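SAM-dependent methyltransferase (Streptococcus pneumoniae, PDB 3KR9) probably transfers a methyl group from S-adenosylmethionine to N1 of the adenine at position 22 of bacterial tRNA. Local coordinates at residues N74-F79 against S86-A91; E104-L109 against H133-V138; L8-V13 against A27-E32; R100-G105 against D124-W129; G147-I152 against W185-E190. All coordinates share one frame; numbering follows the deposited sequence.

From the N terminus, interaction 3 comes first: residues 8-13 and 27-32 close a loop around strand 17-22, joining the first helix to the helix that follows that strand. Interaction 1 then closes the short excursion from strand 68-72 into strand 87-93, and its Thr89 packs on Val9 of interaction 3. Interactions 4 and 2 start from overlapping residues, sharing Glu104 and Gly105, and their spans cross: 100-105 meets helix 123-132, while 104-109 meets the start of strand 135-145. Interaction 5 follows in series, joining strand 148-157 to helix 179-198; a salt bridge between Arg127 and Glu151 ties it back to interaction 4.

Interaction 1. Residues N74-F79 against S86-A91; sequences NGLAAF and SVITIA
Leu76 O is gripped by two donors, the backbone N of Phe79 at 3.2 Å and the ammonium NZ of Lys108, which also bonds Phe79 O. The lysine thus joins a carbonyl of the 3-10 turn 76-78 to that of Phe79, the residue after it. Leu76 and Phe79 both reach toward strand 87-93. A further backbone bond from Ala77 N to Asn74 O, 3.0 Å long, leads the chain into this turn.

Across the contact the meeting is purely apolar and rather loose, and Ile88 carries it from the strand. Its CG1 branch stands anti to the carbonyl carbon (chi1 -65°), and an extended second torsion carries CD1 out to meet both partners. There CD1 lies 4.0 Å from Phe79 CZ and 4.3 Å from Leu76 CD2. The approach to the phenyl ring is oblique, and the long directions of the Phe79 and Ile88 side chains are close to perpendicular. Leu76 CB lies at the edge of the Phe79 ring, in its plane. Leu109 touches both Leu76 and Ile88 and adds to the apolar filling.

Further along the strand Ile90 turns to helix 95-104, while Thr89, on the opposite face, bonds Asp21 through OG1. Strand 87-93 runs parallel between strands 17-22 and 114-119 in the middle of the sheet, and the loop containing 74-79 brings the chain back there from edge strand 68-72. The order 3-2-1-4-5-7-6, with strand 148-157 antiparallel, is the signature of the class I Rossmann-like methyltransferase fold.

Interaction 2. Residues E104-L109 against H133-V138; sequences EGLGKL and HGFQIV
Leu106 reaches into the corner between His133 and Phe135 and offers one methyl to each. With CG anti to the backbone N (chi1 -179°) its fork is thrown across the gap. CD2 lies 3.4 Å from His133 ND1, at the edge of the imidazole and near its plane, the two side chains meeting at roughly a right angle. CD1 lies 4.0 Å from Phe135 CE2, also at a ring edge; here the leucine and the phenylalanine run antiparallel past one another.

Helix 95-104 ends at Glu104; Gly105 is the first residue to leave helical geometry, and the loop runs on towards strand 114-119 of the Rossmann-like sheet. Across the contact, 133-138 forms the turn out of helix 123-132 and the start of strand 135-145, an outermost strand that pairs antiparallel with 148-157. The contact joins the loop after helix 95-104 to the end of the connection out of helix 123-132 and the first residue of strand 135-145.

Deeper in, Leu109 meets the end of the phenyl ring: its CD1 is 3.7 Å from Phe135 CZ, approaching obliquely. Phe135 also touches Leu130 and, on the neighbouring strand, Val155. The imidazole of His133 also stacks on the indole of Trp129.

Interaction 3. Residues L8-V13 against A27-E32; sequences LVASFV and AYLPIE
Leu29 overlaps both Ala10 and Val9 with the two methyls of its fork, one methyl to each. In the Rossmann-like methyltransferase fold helix 28-35 follows the first strand, 17-22, and helix 4-10 lies ahead of that strand; this buried contact brings the two helices together.

A first torsion of 169° sets Leu29 CG across the CA-CB bond from the backbone N, which carries the fork out from its helix. CD1 rests 4.0 Å from Ala10 CB, and the CA atoms of Ala10 and Leu29 are 7.4 Å apart. CD2 comes to 4.3 Å from Val9 CG1, a looser touch. Thr89 of the central strand 87-93 also packs here, its CG2 on Val9 and its OG1 beside Leu29.

Helix 28-35 starts just beyond Ala27, the N-cap residue, and Ile31 N returns to Ala27 O at 3.0 Å.

In the first segment a type I turn spans Ala10 to Val13, and Gln38 NE2 bonds Ala10 O and Val13 O. Ser11 is bonded back to the helix: its OG donates to Leu8 O at 2.6 Å, from the same face of the carbonyl as Ser11 N, with the hydroxyl tilted 23° from the carbonyl plane.

Interaction 4. Residues R100-G105 against D124-W129; sequences RILEEG and DDLRIW
Trp129 reaches across from its helix to lie against Leu102 and Glu103; the axes of segments 100-104 and 124-129 come within 11.4 Å of each other at an angle of 18°. They belong to the successive helices 95-104 and 123-132 of the Rossmann-like fold, separated in the chain by strand 114-119, so their common direction follows from the alternating strand-helix order.

The inner part is tight. The first torsion of Trp129, -171°, turns the indole away from its own backbone N toward the other helix, and its six-membered ring packs against Leu102. CH2 comes within 3.4 Å of Leu102 CB, an oblique approach, while Leu102 CD1 lies 3.8 Å from Trp129 CZ3. Leu126 only brushes past, its CD1 4.4 Å from Leu102 CD1. Ile90 of strand 87-93 also packs on Leu102.

The outer, solvent-side part is polar. Glu103 is exposed, and its chain bends at the second torsion to bring the carboxylate round to the indole. The indole N-H points almost straight at Glu103 OE1, at 177°, and helps to fix the rotation of the ring. The oxygen lies in the indole plane, yet the N-H comes from above the carboxylate plane, the two planes being nearly perpendicular. The bond, Trp129 NE1 to Glu103 OE1, measures 3.2 Å.

Interaction 5. Residues G147-I152 against W185-E190; sequences GKFYEI and WQKEAE
Phe149 and Glu151 are the residues of strand 148-157 that reach the helix, and Gly147 leads into them. Gly147 has a positive phi (79°) and sits in the turn between strands 135-145 and 148-157, the two arms of an antiparallel hairpin.

Phe149 comes first. Its ring presents an edge to the aliphatic part of Lys187, with CE2 4.4 Å from Lys187 CD, a loose touch near the ring plane. Tyr150 faces the other side of the strand, where it makes a cation-pi contact with Arg5.

Glu151 points to the helix again, towards Trp185, and a water joins them. The water is 2.6 Å from Glu151 OE2 and accepts the indole N-H, at 2.8 Å from Trp185 NE1, lying in the ring plane at its edge. Directly, OE2 gets no closer than 4.5 Å to Trp185 CZ2. The carboxylate is held by salt bridges as well, OE2 to Lys184 and OE1 to Arg127, which would probably stabilise its negative charge. Ile152 turns back to Leu8 and Val9 of helix 4-10.

Helix 179-198 packs beside the hairpin through Phe149 and Glu151, while Trp185 also touches Phe169 and, on helix 204-221, Ile217.

Interaction 1. Residues N74-F79 against S86-A91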
# COMPACT_ATOMS: atom_id res chain seq x y z
N ASN A 74 -8.54 -5.48 15.06
CA ASN A 74 -8.77 -5.11 13.67
C ASN A 74 -8.10 -3.78 13.31
O ASN A 74 -8.36 -2.75 13.95
CB ASN A 74 -10.24 -4.98 13.43
CG ASN A 74 -10.56 -4.71 11.98
OD1 ASN A 74 -10.08 -5.41 11.06
ND2 ASN A 74 -11.39 -3.73 11.77
N GLY A 75 -7.28 -3.83 12.27
CA GLY A 75 -6.65 -2.63 11.72
C GLY A 75 -5.92 -1.84 12.76
O GLY A 75 -5.06 -2.36 13.45
N LEU A 76 -6.24 -0.54 12.88
CA LEU A 76 -5.50 0.35 13.79
C LEU A 76 -5.85 0.16 15.26
O LEU A 76 -5.20 0.73 16.14
CB LEU A 76 -5.65 1.81 13.36
CG LEU A 76 -5.11 2.14 11.96
CD1 LEU A 76 -5.14 3.70 11.73
CD2 LEU A 76 -3.67 1.56 11.70
N ALA A 77 -6.88 -0.64 15.56
CA ALA A 77 -7.07 -1.07 16.97
C ALA A 77 -5.83 -1.77 17.60
O ALA A 77 -5.75 -1.93 18.79
CB ALA A 77 -8.31 -2.00 17.10
N ALA A 78 -4.89 -2.21 16.76
CA ALA A 78 -3.65 -2.86 17.21
C ALA A 78 -2.64 -1.96 17.92
O ALA A 78 -1.64 -2.45 18.43
CB ALA A 78 -2.95 -3.51 15.99
N PHE A 79 -2.88 -0.64 17.91
CA PHE A 79 -1.98 0.22 18.63
C PHE A 79 -2.65 1.41 19.28
O PHE A 79 -3.86 1.66 19.07
CB PHE A 79 -0.81 0.68 17.74
CG PHE A 79 -1.10 1.93 16.90
CD1 PHE A 79 -0.25 3.05 16.99
CD2 PHE A 79 -2.19 1.98 16.02
CE1 PHE A 79 -0.47 4.17 16.23
CE2 PHE A 79 -2.40 3.13 15.22
CZ PHE A 79 -1.53 4.23 15.33
N SER A 86 6.19 4.83 14.94
CA SER A 86 6.59 5.94 14.04
C SER A 86 6.30 5.59 12.58
O SER A 86 6.25 6.48 11.73
CB SER A 86 8.09 6.29 14.22
OG SER A 86 8.91 5.12 14.00
N VAL A 87 6.14 4.31 12.28
CA VAL A 87 5.91 3.84 10.87
C VAL A 87 4.83 2.74 10.88
O VAL A 87 4.83 1.92 11.77
CB VAL A 87 7.22 3.27 10.24
CG1 VAL A 87 7.02 2.80 8.79
CG2 VAL A 87 8.37 4.31 10.31
N ILE A 88 3.92 2.74 9.90
CA ILE A 88 2.90 1.75 9.76
C ILE A 88 2.98 1.28 8.30
O ILE A 88 3.13 2.09 7.38
CB ILE A 88 1.49 2.33 10.05
CG1 ILE A 88 1.36 2.78 11.52
CG2 ILE A 88 0.41 1.30 9.78
CD1 ILE A 88 0.05 3.63 11.73
N THR A 89 3.00 -0.04 8.13
CA THR A 89 2.92 -0.66 6.84
C THR A 89 1.55 -1.33 6.80
O THR A 89 1.14 -1.91 7.80
CB THR A 89 4.02 -1.78 6.72
OG1 THR A 89 4.06 -2.56 7.91
CG2 THR A 89 5.47 -1.12 6.62
N ILE A 90 0.88 -1.28 5.64
CA ILE A 90 -0.38 -1.94 5.42
C ILE A 90 -0.25 -2.39 3.97
O ILE A 90 -0.25 -1.56 3.04
CB ILE A 90 -1.66 -0.98 5.55
CG1 ILE A 90 -1.59 -0.15 6.84
CG2 ILE A 90 -2.95 -1.86 5.50
CD1 ILE A 90 -2.89 0.76 7.15
N ALA A 91 -0.12 -3.69 3.77
CA ALA A 91 0.25 -4.25 2.48
C ALA A 91 -0.66 -5.45 2.21
O ALA A 91 -1.13 -6.09 3.15
CB ALA A 91 1.70 -4.70 2.52

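Interaction 2. Residues E104-L109 against H133-V138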
# COMPACT_ATOMS: atom_id res chain seq x y z
N GLU A 104 -11.04 4.51 10.18
CA GLU A 104 -11.38 4.08 11.54
C GLU A 104 -10.35 4.37 12.62
O GLU A 104 -10.71 4.56 13.77
CB GLU A 104 -11.76 2.60 11.54
CG GLU A 104 -12.85 2.31 10.52
CD GLU A 104 -13.66 1.10 10.91
OE1 GLU A 104 -13.04 0.09 11.30
OE2 GLU A 104 -14.91 1.16 10.83
N GLY A 105 -9.07 4.39 12.29
CA GLY A 105 -8.14 4.78 13.34
C GLY A 105 -7.53 6.16 13.14
O GLY A 105 -6.47 6.44 13.66
N LEU A 106 -8.24 7.03 12.40
CA LEU A 106 -7.69 8.32 11.95
C LEU A 106 -7.19 9.19 13.10
O LEU A 106 -6.12 9.86 13.00
CB LEU A 106 -8.72 9.05 11.04
CG LEU A 106 -8.41 10.41 10.40
CD1 LEU A 106 -7.25 10.28 9.42
CD2 LEU A 106 -9.70 11.09 9.71
N GLY A 107 -7.89 9.11 14.22
CA GLY A 107 -7.48 9.84 15.41
C GLY A 107 -6.13 9.49 16.03
O GLY A 107 -5.68 10.22 16.91
N LYS A 108 -5.46 8.41 15.60
CA LYS A 108 -4.15 7.97 16.20
C LYS A 108 -2.95 8.21 15.31
O LYS A 108 -1.82 7.94 15.67
CB LYS A 108 -4.16 6.45 16.46
CG LYS A 108 -5.28 5.94 17.37
CD LYS A 108 -5.29 4.40 17.36
CE LYS A 108 -6.30 3.88 18.30
NZ LYS A 108 -6.31 2.45 18.18
N LEU A 109 -3.20 8.73 14.14
CA LEU A 109 -2.19 8.80 13.12
C LEU A 109 -1.34 10.08 13.21
O LEU A 109 -0.28 10.14 12.60
CB LEU A 109 -2.86 8.73 11.77
CG LEU A 109 -3.56 7.44 11.41
CD1 LEU A 109 -4.16 7.57 10.00
CD2 LEU A 109 -2.57 6.25 11.49
N HIS A 133 -7.64 13.71 3.64
CA HIS A 133 -7.51 13.53 5.10
C HIS A 133 -6.19 14.02 5.57
O HIS A 133 -5.70 13.59 6.60
CB HIS A 133 -7.75 12.06 5.53
CG HIS A 133 -9.17 11.64 5.33
ND1 HIS A 133 -10.10 11.66 6.36
CD2 HIS A 133 -9.84 11.27 4.21
CE1 HIS A 133 -11.28 11.29 5.87
NE2 HIS A 133 -11.15 11.06 4.58
N GLY A 134 -5.61 14.92 4.80
CA GLY A 134 -4.45 15.62 5.29
C GLY A 134 -3.12 14.84 5.15
O GLY A 134 -2.21 15.04 5.96
N PHE A 135 -3.02 13.98 4.14
CA PHE A 135 -1.77 13.23 3.88
C PHE A 135 -1.19 13.56 2.52
O PHE A 135 -1.95 13.81 1.56
CB PHE A 135 -2.03 11.67 3.99
CG PHE A 135 -2.37 11.25 5.35
CD1 PHE A 135 -1.37 11.21 6.33
CD2 PHE A 135 -3.71 10.93 5.71
CE1 PHE A 135 -1.67 10.83 7.63
CE2 PHE A 135 -4.02 10.56 7.00
CZ PHE A 135 -3.04 10.52 7.99
N GLN A 136 0.14 13.52 2.40
CA GLN A 136 0.79 13.72 1.10
C GLN A 136 1.65 12.50 0.74
O GLN A 136 2.26 11.90 1.58
CB GLN A 136 1.70 15.00 1.08
CG GLN A 136 2.72 15.05 2.23
CD GLN A 136 3.72 16.24 2.14
OE1 GLN A 136 3.91 16.81 1.08
NE2 GLN A 136 4.37 16.56 3.25
N ILE A 137 1.70 12.19 -0.54
CA ILE A 137 2.54 11.12 -1.02
C ILE A 137 3.90 11.74 -1.14
O ILE A 137 4.03 12.88 -1.65
CB ILE A 137 1.98 10.57 -2.34
CG1 ILE A 137 0.61 9.87 -2.04
CG2 ILE A 137 2.96 9.59 -3.00
CD1 ILE A 137 -0.22 9.63 -3.34
N VAL A 138 4.90 11.04 -0.63
CA VAL A 138 6.31 11.52 -0.73
C VAL A 138 7.20 10.55 -1.52
O VAL A 138 8.38 10.86 -1.78
CB VAL A 138 6.96 11.73 0.66
CG1 VAL A 138 6.19 12.77 1.52
CG2 VAL A 138 7.19 10.38 1.36

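Interaction 3. Residues L8-V13 against A27-E32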
# COMPACT_ATOMS: atom_id res chain seq x y z
N LEU A 8 10.55 -4.41 -0.93
CA LEU A 8 10.40 -3.05 -1.40
C LEU A 8 9.70 -2.15 -0.36
O LEU A 8 10.13 -1.00 -0.14
CB LEU A 8 9.67 -3.06 -2.74
CG LEU A 8 10.71 -3.27 -3.84
CD1 LEU A 8 11.86 -4.18 -3.44
CD2 LEU A 8 10.11 -3.68 -5.21
N VAL A 9 8.63 -2.67 0.26
CA VAL A 9 7.93 -2.00 1.38
C VAL A 9 8.93 -1.71 2.48
O VAL A 9 9.10 -0.54 2.95
CB VAL A 9 6.74 -2.87 1.93
CG1 VAL A 9 6.29 -2.41 3.33
CG2 VAL A 9 5.57 -2.84 0.98
N ALA A 10 9.70 -2.75 2.81
CA ALA A 10 10.73 -2.69 3.85
C ALA A 10 11.69 -1.55 3.65
O ALA A 10 12.27 -1.05 4.62
CB ALA A 10 11.58 -3.98 3.79
N SER A 11 11.95 -1.22 2.39
CA SER A 11 13.08 -0.30 2.15
C SER A 11 12.68 1.13 2.51
O SER A 11 13.56 2.02 2.65
CB SER A 11 13.53 -0.35 0.72
OG SER A 11 12.51 0.14 -0.13
N PHE A 12 11.37 1.34 2.67
CA PHE A 12 10.91 2.62 3.11
C PHE A 12 10.77 2.71 4.61
O PHE A 12 10.49 3.79 5.13
CB PHE A 12 9.63 3.01 2.41
CG PHE A 12 9.79 3.28 0.93
CD1 PHE A 12 10.42 4.46 0.48
CD2 PHE A 12 9.29 2.38 -0.01
CE1 PHE A 12 10.53 4.72 -0.88
CE2 PHE A 12 9.39 2.63 -1.37
CZ PHE A 12 10.01 3.80 -1.80
N VAL A 13 11.05 1.63 5.33
CA VAL A 13 10.88 1.69 6.78
C VAL A 13 12.07 2.30 7.44
O VAL A 13 13.14 1.68 7.47
CB VAL A 13 10.59 0.30 7.42
CG1 VAL A 13 10.45 0.40 8.97
CG2 VAL A 13 9.37 -0.29 6.78
N ALA A 27 4.16 -12.50 10.51
CA ALA A 27 5.14 -11.61 11.11
C ALA A 27 6.53 -11.64 10.41
O ALA A 27 7.53 -11.20 11.00
CB ALA A 27 5.22 -11.86 12.66
N TYR A 28 6.61 -12.03 9.13
CA TYR A 28 7.95 -12.20 8.52
C TYR A 28 8.62 -10.82 8.31
O TYR A 28 9.82 -10.62 8.50
CB TYR A 28 7.83 -12.93 7.19
CG TYR A 28 7.44 -14.41 7.34
CD1 TYR A 28 7.73 -15.13 8.52
CD2 TYR A 28 6.84 -15.07 6.30
CE1 TYR A 28 7.35 -16.51 8.63
CE2 TYR A 28 6.48 -16.44 6.37
CZ TYR A 28 6.74 -17.14 7.52
OH TYR A 28 6.39 -18.48 7.51
N LEU A 29 7.82 -9.83 7.96
CA LEU A 29 8.38 -8.49 7.73
C LEU A 29 8.99 -7.87 9.01
O LEU A 29 10.20 -7.52 9.05
CB LEU A 29 7.33 -7.59 7.06
CG LEU A 29 7.65 -6.10 6.97
CD1 LEU A 29 8.83 -5.94 5.98
CD2 LEU A 29 6.38 -5.33 6.46
N PRO A 30 8.19 -7.75 10.08
CA PRO A 30 8.81 -7.29 11.31
C PRO A 30 9.99 -8.16 11.84
O PRO A 30 10.98 -7.61 12.33
CB PRO A 30 7.65 -7.26 12.33
CG PRO A 30 6.49 -7.98 11.65
CD PRO A 30 6.73 -7.94 10.18
N ILE A 31 9.85 -9.49 11.77
CA ILE A 31 10.94 -10.36 12.16
C ILE A 31 12.23 -10.05 11.39
O ILE A 31 13.28 -9.81 11.99
CB ILE A 31 10.55 -11.84 12.05
CG1 ILE A 31 9.48 -12.18 13.10
CG2 ILE A 31 11.83 -12.75 12.14
CD1 ILE A 31 8.85 -13.62 12.95
N GLU A 32 12.13 -10.03 10.08
CA GLU A 32 13.20 -9.65 9.24
C GLU A 32 13.84 -8.29 9.59
O GLU A 32 15.08 -8.18 9.62
CB GLU A 32 12.67 -9.57 7.81
CG GLU A 32 13.73 -8.99 6.87
CD GLU A 32 14.95 -9.94 6.69
OE1 GLU A 32 14.84 -11.15 6.95
OE2 GLU A 32 16.00 -9.43 6.22

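Interaction 4. Residues R100-G105 against D124-W129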
# COMPACT_ATOMS: atom_id res chain seq x y z
N ARG A 100 -10.37 2.22 4.57
CA ARG A 100 -11.27 1.98 5.73
C ARG A 100 -10.47 1.80 7.01
O ARG A 100 -10.80 2.34 8.07
CB ARG A 100 -12.13 0.74 5.47
CG ARG A 100 -13.24 0.47 6.45
CD ARG A 100 -13.78 -0.96 6.11
NE ARG A 100 -15.09 -1.14 6.70
CZ ARG A 100 -15.29 -1.66 7.91
NH1 ARG A 100 -14.27 -2.15 8.63
NH2 ARG A 100 -16.52 -1.75 8.37
N ILE A 101 -9.41 1.02 6.96
CA ILE A 101 -8.60 0.89 8.17
C ILE A 101 -7.98 2.24 8.62
O ILE A 101 -7.90 2.52 9.81
CB ILE A 101 -7.36 -0.09 7.94
CG1 ILE A 101 -7.88 -1.54 7.80
CG2 ILE A 101 -6.34 0.10 9.12
CD1 ILE A 101 -6.89 -2.48 7.02
N LEU A 102 -7.55 3.05 7.67
CA LEU A 102 -6.93 4.34 8.04
C LEU A 102 -8.04 5.23 8.65
O LEU A 102 -7.83 5.90 9.64
CB LEU A 102 -6.32 5.02 6.81
CG LEU A 102 -5.06 4.29 6.29
CD1 LEU A 102 -4.40 4.99 5.08
CD2 LEU A 102 -4.09 4.26 7.46
N GLU A 103 -9.21 5.17 8.05
CA GLU A 103 -10.32 6.06 8.47
C GLU A 103 -10.76 5.77 9.89
O GLU A 103 -10.83 6.65 10.72
CB GLU A 103 -11.51 5.93 7.54
CG GLU A 103 -12.76 6.60 8.09
CD GLU A 103 -12.97 7.98 7.53
OE1 GLU A 103 -13.06 8.09 6.29
OE2 GLU A 103 -13.10 8.94 8.31
N GLU A 104 -11.04 4.51 10.18
CA GLU A 104 -11.38 4.08 11.54
C GLU A 104 -10.35 4.37 12.62
O GLU A 104 -10.71 4.56 13.77
CB GLU A 104 -11.76 2.60 11.54
CG GLU A 104 -12.85 2.31 10.52
CD GLU A 104 -13.66 1.10 10.91
OE1 GLU A 104 -13.04 0.09 11.30
OE2 GLU A 104 -14.91 1.16 10.83
N GLY A 105 -9.07 4.39 12.29
CA GLY A 105 -8.14 4.78 13.34
C GLY A 105 -7.53 6.16 13.14
O GLY A 105 -6.47 6.44 13.66
N ASP A 124 -6.20 4.61 -7.07
CA ASP A 124 -6.76 5.92 -7.30
C ASP A 124 -7.66 6.37 -6.17
O ASP A 124 -7.40 7.45 -5.65
CB ASP A 124 -7.46 6.03 -8.69
CG ASP A 124 -8.61 5.04 -8.89
OD1 ASP A 124 -8.71 4.00 -8.22
OD2 ASP A 124 -9.40 5.30 -9.81
N ASP A 125 -8.64 5.53 -5.75
CA ASP A 125 -9.52 5.89 -4.59
C ASP A 125 -8.74 6.02 -3.30
O ASP A 125 -9.06 6.83 -2.46
CB ASP A 125 -10.66 4.85 -4.32
CG ASP A 125 -11.48 4.55 -5.59
OD1 ASP A 125 -11.79 5.51 -6.30
OD2 ASP A 125 -11.77 3.38 -5.90
N LEU A 126 -7.69 5.24 -3.11
CA LEU A 126 -6.90 5.49 -1.90
C LEU A 126 -6.18 6.89 -1.99
O LEU A 126 -5.93 7.52 -0.96
CB LEU A 126 -5.81 4.40 -1.74
CG LEU A 126 -4.81 4.50 -0.59
CD1 LEU A 126 -5.49 4.65 0.81
CD2 LEU A 126 -3.92 3.18 -0.63
N ARG A 127 -5.79 7.32 -3.19
CA ARG A 127 -5.00 8.57 -3.29
C ARG A 127 -5.96 9.73 -2.96
O ARG A 127 -5.58 10.71 -2.34
CB ARG A 127 -4.38 8.73 -4.69
CG ARG A 127 -3.21 7.83 -4.95
CD ARG A 127 -2.45 8.28 -6.27
NE ARG A 127 -1.32 7.40 -6.53
CZ ARG A 127 -1.40 6.27 -7.24
NH1 ARG A 127 -2.55 5.95 -7.85
NH2 ARG A 127 -0.32 5.51 -7.39
N ILE A 128 -7.22 9.59 -3.38
CA ILE A 128 -8.30 10.60 -3.09
C ILE A 128 -8.53 10.65 -1.59
O ILE A 128 -8.57 11.70 -0.94
CB ILE A 128 -9.58 10.20 -3.88
CG1 ILE A 128 -9.34 10.46 -5.36
CG2 ILE A 128 -10.92 10.91 -3.32
CD1 ILE A 128 -10.24 9.67 -6.27
N TRP A 129 -8.64 9.49 -1.01
CA TRP A 129 -8.83 9.43 0.44
C TRP A 129 -7.69 10.12 1.16
O TRP A 129 -7.92 10.96 2.06
CB TRP A 129 -8.95 7.98 0.92
CG TRP A 129 -9.35 7.98 2.34
CD1 TRP A 129 -10.62 8.00 2.83
CD2 TRP A 129 -8.47 8.04 3.47
NE1 TRP A 129 -10.57 8.06 4.22
CE2 TRP A 129 -9.26 8.12 4.62
CE3 TRP A 129 -7.07 8.09 3.60
CZ2 TRP A 129 -8.72 8.18 5.91
CZ3 TRP A 129 -6.53 8.18 4.88
CH2 TRP A 129 -7.36 8.18 6.03

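Interaction 5. Residues G147-I152 against W185-E190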
# COMPACT_ATOMS: atom_id res chain seq x y z
N GLY A 147 4.02 -12.08 -12.52
CA GLY A 147 3.08 -11.64 -13.55
C GLY A 147 1.97 -10.70 -13.07
O GLY A 147 1.10 -10.36 -13.85
N LYS A 148 1.96 -10.31 -11.79
CA LYS A 148 1.06 -9.22 -11.43
C LYS A 148 1.83 -7.98 -10.97
O LYS A 148 3.01 -8.03 -10.67
CB LYS A 148 -0.02 -9.65 -10.41
CG LYS A 148 -0.95 -10.72 -10.95
CD LYS A 148 -1.65 -11.49 -9.80
CE LYS A 148 -3.07 -10.99 -9.53
NZ LYS A 148 -4.11 -11.72 -10.35
N PHE A 149 1.13 -6.85 -10.96
CA PHE A 149 1.74 -5.53 -10.69
C PHE A 149 1.25 -4.95 -9.37
O PHE A 149 0.04 -4.94 -9.09
CB PHE A 149 1.37 -4.55 -11.79
CG PHE A 149 1.77 -5.04 -13.14
CD1 PHE A 149 3.12 -5.06 -13.52
CD2 PHE A 149 0.82 -5.53 -14.00
CE1 PHE A 149 3.49 -5.56 -14.76
CE2 PHE A 149 1.19 -6.06 -15.24
CZ PHE A 149 2.53 -6.06 -15.63
N TYR A 150 2.16 -4.44 -8.58
CA TYR A 150 1.84 -3.92 -7.24
C TYR A 150 2.42 -2.52 -7.04
O TYR A 150 3.65 -2.31 -7.20
CB TYR A 150 2.41 -4.86 -6.15
CG TYR A 150 1.83 -6.26 -6.25
CD1 TYR A 150 0.60 -6.55 -5.68
CD2 TYR A 150 2.49 -7.26 -6.96
CE1 TYR A 150 0.04 -7.81 -5.79
CE2 TYR A 150 1.92 -8.54 -7.08
CZ TYR A 150 0.71 -8.80 -6.48
OH TYR A 150 0.15 -10.04 -6.59
N GLU A 151 1.58 -1.56 -6.66
CA GLU A 151 2.07 -0.20 -6.33
C GLU A 151 2.29 -0.10 -4.83
O GLU A 151 1.59 -0.79 -4.06
CB GLU A 151 1.03 0.84 -6.77
CG GLU A 151 0.78 0.82 -8.28
CD GLU A 151 -0.12 1.94 -8.72
OE1 GLU A 151 -0.35 2.83 -7.90
OE2 GLU A 151 -0.62 1.93 -9.87
N ILE A 152 3.29 0.68 -4.43
CA ILE A 152 3.59 1.01 -3.02
C ILE A 152 3.55 2.57 -2.87
O ILE A 152 4.26 3.28 -3.61
CB ILE A 152 5.02 0.50 -2.61
CG1 ILE A 152 5.09 -1.04 -2.69
CG2 ILE A 152 5.46 1.05 -1.22
CD1 ILE A 152 6.52 -1.56 -2.67
N TRP A 185 0.45 -0.52 -17.56
CA TRP A 185 -0.59 0.31 -18.19
C TRP A 185 -0.90 -0.05 -19.67
O TRP A 185 -2.04 -0.01 -20.12
CB TRP A 185 -0.29 1.81 -17.98
CG TRP A 185 -0.58 2.18 -16.54
CD1 TRP A 185 0.32 2.42 -15.53
CD2 TRP A 185 -1.89 2.25 -15.94
NE1 TRP A 185 -0.36 2.68 -14.35
CE2 TRP A 185 -1.71 2.55 -14.57
CE3 TRP A 185 -3.18 2.08 -16.43
CZ2 TRP A 185 -2.77 2.71 -13.70
CZ3 TRP A 185 -4.22 2.23 -15.56
CH2 TRP A 185 -4.00 2.53 -14.21
N GLN A 186 0.15 -0.48 -20.37
CA GLN A 186 0.02 -1.06 -21.69
C GLN A 186 -0.90 -2.26 -21.63
O GLN A 186 -1.77 -2.42 -22.48
CB GLN A 186 1.41 -1.51 -22.17
CG GLN A 186 1.73 -1.21 -23.62
CD GLN A 186 2.50 0.09 -23.79
OE1 GLN A 186 3.62 0.13 -24.35
NE2 GLN A 186 1.92 1.18 -23.29
N LYS A 187 -0.74 -3.11 -20.63
CA LYS A 187 -1.60 -4.28 -20.53
C LYS A 187 -3.02 -3.82 -20.22
O LYS A 187 -4.01 -4.33 -20.77
CB LYS A 187 -1.05 -5.30 -19.50
CG LYS A 187 -1.40 -6.77 -19.80
CD LYS A 187 -1.10 -7.70 -18.61
CE LYS A 187 -1.71 -9.11 -18.79
NZ LYS A 187 -0.85 -10.03 -19.64
N GLU A 188 -3.14 -2.80 -19.37
CA GLU A 188 -4.46 -2.28 -19.08
C GLU A 188 -5.10 -1.61 -20.30
O GLU A 188 -6.31 -1.71 -20.50
CB GLU A 188 -4.44 -1.33 -17.88
CG GLU A 188 -5.82 -0.89 -17.49
CD GLU A 188 -6.73 -2.02 -16.98
OE1 GLU A 188 -6.21 -3.02 -16.44
OE2 GLU A 188 -7.97 -1.90 -17.10
N ALA A 189 -4.31 -0.90 -21.09
CA ALA A 189 -4.83 -0.34 -22.35
C ALA A 189 -5.42 -1.44 -23.27
O ALA A 189 -6.56 -1.33 -23.73
CB ALA A 189 -3.75 0.39 -23.07
N GLU A 190 -4.67 -2.52 -23.50
CA GLU A 190 -5.21 -3.58 -24.34
C GLU A 190 -6.46 -4.24 -23.76
O GLU A 190 -7.39 -4.54 -24.50
CB GLU A 190 -4.16 -4.60 -24.78
CG GLU A 190 -3.55 -5.43 -23.71
CD GLU A 190 -2.14 -5.84 -24.10
OE1 GLU A 190 -1.40 -4.98 -24.64
OE2 GLU A 190 -1.77 -7.03 -23.88
O HOH W 1 0.29 3.53 -11.74